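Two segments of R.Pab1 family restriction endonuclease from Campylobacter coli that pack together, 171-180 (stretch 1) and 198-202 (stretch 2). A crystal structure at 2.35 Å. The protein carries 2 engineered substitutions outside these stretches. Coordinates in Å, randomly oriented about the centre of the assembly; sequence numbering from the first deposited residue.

Stretch 1 (171-180) YFCFPVHLLK
Stretch 2, residues 198-202: KGYLE

Stretch 1 enters as a β-strand, residues 171-175, in extended conformation (phi/psi -102/123 at Phe 172, -168/155 at Phe 174), then tightens into a 3-10 segment at 176-178. Two backbone hydrogen bonds secure this turn, Leu 178 N to Pro 175 O at 3.3 Å and Leu 179 N to Val 176 O at 3.0 Å. Leu 179 and Lys 180 then extend again (-80/148 and -99/149), bringing Lys 180 beside stretch 2, which is β-strand throughout, with phi between -123° and -79° and psi between 110° and 147°.

The backbones meet in a single antiparallel bridge, a hydrogen-bonded pair between Lys 180 and Tyr 200 whose CA atoms lie 4.9 Å apart. Lys 180 N donates to Tyr 200 O at 3.0 Å and is almost linear (176°); Tyr 200 N returns a bond to Lys 180 O, also 3.0 Å, but bent to 132°. Leu 179 CA approaches the same carbonyl, Tyr 200 O, at 3.6 Å in a CA-H...O contact with an angle of 135° at the hydrogen.

Lys 180 has the largest covered area of any residue here. Its CA-to-CB bond points sideways, yet the m, t, m, t chain (-59°, -178°, -64°, -178°) brings the ammonium nearer to stretch 2, where Lys 180 NZ forms a salt bridge with Glu 202 OE1 at 3.1 Å. Glu 202 meets it with chi1 and chi2 both t (178°, 176°) and chi3 at -30°, an extended side chain that carries the carboxylate well out from its backbone. Both residues are partly exposed, a setting that suits charged groups. Tyr 200, the bridge partner of Lys 180, adopts m (chi1 -66°, chi2 90°); its CB lies 4.4 Å from Lys 180 CB, while the end of the side chain leads away from stretch 1. Lys 198 (m, m, t, p) likewise leads away and contributes little.

The buried side of the contact centres on Leu 201, in the t, p rotamer (176°, 65°). Its branched end reaches two aromatic side chains of the strand that both point toward stretch 2. Leu 201 CD2 lies 4.1 Å from Phe 172 CE2, at the ring edge and near its plane, and 4.0 Å from Phe 174 CE2, while Leu 201 CD1 sits over one face of the Phe 174 ring. The rings take different rotamers, t for Phe 172 (-176°, chi2 42°) and p for Phe 174 (51°, chi2 88°). Leu 179, m, t (-62°, 170°), completes the apolar cluster, its CD2 3.9 Å from Leu 201 CB and 3.6 Å from Leu 201 N.

Leu 179 CD1 also packs 4.0 Å from Gly 199 CA. An ideal CB on Gly 199 would fall 2.5 Å from Leu 179 CD1, a clash, so the bare glycine leaves room for the leucine methyl. Together the stretches bury 422 Å², counting both sides.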

# COMPACT_ATOMS: atom_id res chain seq x y z
N TYR A 171 5.03 0.69 13.05
CA TYR A 171 6.36 1.06 12.59
C TYR A 171 7.07 1.81 13.71
O TYR A 171 6.48 2.71 14.32
CB TYR A 171 6.29 1.91 11.32
CG TYR A 171 5.75 1.17 10.12
CD1 TYR A 171 4.38 1.11 9.89
CD2 TYR A 171 6.59 0.54 9.23
CE1 TYR A 171 3.87 0.43 8.80
CE2 TYR A 171 6.10 -0.14 8.13
CZ TYR A 171 4.73 -0.20 7.92
OH TYR A 171 4.23 -0.87 6.84
N PHE A 172 8.31 1.44 13.97
CA PHE A 172 9.13 2.06 15.00
C PHE A 172 10.11 3.01 14.32
O PHE A 172 10.88 2.60 13.44
CB PHE A 172 9.86 1.00 15.81
CG PHE A 172 10.66 1.54 16.96
CD1 PHE A 172 10.16 2.55 17.76
CD2 PHE A 172 11.92 1.02 17.24
CE1 PHE A 172 10.90 3.04 18.83
CE2 PHE A 172 12.66 1.51 18.30
CZ PHE A 172 12.15 2.52 19.09
N CYS A 173 10.08 4.29 14.71
CA CYS A 173 10.82 5.33 14.01
C CYS A 173 11.69 6.13 14.97
O CYS A 173 11.32 6.36 16.12
CB CYS A 173 9.87 6.28 13.27
SG CYS A 173 8.73 5.45 12.13
N PHE A 174 12.84 6.55 14.47
CA PHE A 174 13.80 7.35 15.22
C PHE A 174 14.84 7.91 14.24
O PHE A 174 15.06 7.33 13.18
CB PHE A 174 14.49 6.51 16.31
CG PHE A 174 15.07 5.22 15.81
CD1 PHE A 174 16.36 5.17 15.31
CD2 PHE A 174 14.32 4.06 15.85
CE1 PHE A 174 16.89 3.98 14.85
CE2 PHE A 174 14.85 2.87 15.39
CZ PHE A 174 16.13 2.83 14.89
N PRO A 175 15.48 9.03 14.59
CA PRO A 175 16.44 9.65 13.67
C PRO A 175 17.64 8.76 13.40
O PRO A 175 18.07 7.98 14.25
CB PRO A 175 16.85 10.93 14.40
CG PRO A 175 15.75 11.20 15.37
CD PRO A 175 15.26 9.85 15.79
N VAL A 176 18.18 8.89 12.18
CA VAL A 176 19.35 8.11 11.79
C VAL A 176 20.58 8.53 12.58
O VAL A 176 21.45 7.70 12.88
CB VAL A 176 19.59 8.25 10.27
CG1 VAL A 176 20.81 7.45 9.84
CG2 VAL A 176 18.36 7.80 9.50
N HIS A 177 20.68 9.81 12.96
CA HIS A 177 21.86 10.26 13.68
C HIS A 177 21.94 9.70 15.10
O HIS A 177 22.96 9.91 15.76
CB HIS A 177 21.91 11.79 13.71
CG HIS A 177 20.75 12.43 14.42
ND1 HIS A 177 20.66 12.50 15.79
CD2 HIS A 177 19.64 13.04 13.94
CE1 HIS A 177 19.54 13.12 16.13
NE2 HIS A 177 18.91 13.46 15.02
N LEU A 178 20.90 9.01 15.57
CA LEU A 178 20.99 8.32 16.86
C LEU A 178 21.79 7.03 16.76
O LEU A 178 22.21 6.50 17.80
CB LEU A 178 19.60 8.01 17.40
CG LEU A 178 18.71 9.17 17.84
CD1 LEU A 178 17.42 8.62 18.43
CD2 LEU A 178 19.43 10.05 18.85
N LEU A 179 22.00 6.51 15.56
CA LEU A 179 22.67 5.23 15.39
C LEU A 179 24.18 5.38 15.50
O LEU A 179 24.75 6.41 15.14
CB LEU A 179 22.31 4.61 14.03
CG LEU A 179 20.83 4.29 13.78
CD1 LEU A 179 20.62 3.92 12.32
CD2 LEU A 179 20.37 3.17 14.69
N LYS A 180 24.82 4.33 16.01
CA LYS A 180 26.27 4.25 16.04
C LYS A 180 26.76 3.40 14.88
O LYS A 180 26.07 2.47 14.43
CB LYS A 180 26.76 3.65 17.36
CG LYS A 180 26.33 4.42 18.60
CD LYS A 180 26.88 3.79 19.87
CE LYS A 180 26.31 2.39 20.09
NZ LYS A 180 26.80 1.78 21.36
N LYS A 198 25.90 -0.87 8.48
CA LYS A 198 24.95 -1.21 9.52
C LYS A 198 24.86 -0.07 10.53
O LYS A 198 25.87 0.55 10.87
CB LYS A 198 25.35 -2.50 10.23
CG LYS A 198 25.47 -3.71 9.31
CD LYS A 198 24.12 -4.11 8.75
CE LYS A 198 24.23 -5.37 7.91
NZ LYS A 198 24.78 -6.50 8.70
N GLY A 199 23.65 0.20 11.00
CA GLY A 199 23.43 1.12 12.09
C GLY A 199 23.14 0.35 13.37
O GLY A 199 22.55 -0.73 13.33
N TYR A 200 23.57 0.90 14.50
CA TYR A 200 23.45 0.24 15.79
C TYR A 200 22.67 1.12 16.75
O TYR A 200 23.16 2.17 17.18
CB TYR A 200 24.82 -0.12 16.35
CG TYR A 200 25.53 -1.15 15.50
CD1 TYR A 200 26.36 -0.77 14.46
CD2 TYR A 200 25.35 -2.51 15.74
CE1 TYR A 200 27.00 -1.71 13.67
CE2 TYR A 200 25.99 -3.45 14.96
CZ TYR A 200 26.81 -3.05 13.93
OH TYR A 200 27.45 -3.99 13.15
N LEU A 201 21.45 0.70 17.07
CA LEU A 201 20.61 1.39 18.05
C LEU A 201 20.98 0.90 19.44
O LEU A 201 20.81 -0.28 19.76
CB LEU A 201 19.13 1.14 17.76
CG LEU A 201 18.13 1.73 18.76
CD1 LEU A 201 18.18 3.25 18.75
CD2 LEU A 201 16.73 1.23 18.48
N GLU A 202 21.49 1.81 20.27
CA GLU A 202 21.89 1.47 21.63
C GLU A 202 20.65 1.39 22.51
O GLU A 202 19.95 2.39 22.69
CB GLU A 202 22.89 2.49 22.16
CG GLU A 202 23.32 2.24 23.59
CD GLU A 202 24.38 3.21 24.06
OE1 GLU A 202 25.18 3.67 23.21
OE2 GLU A 202 24.42 3.52 25.27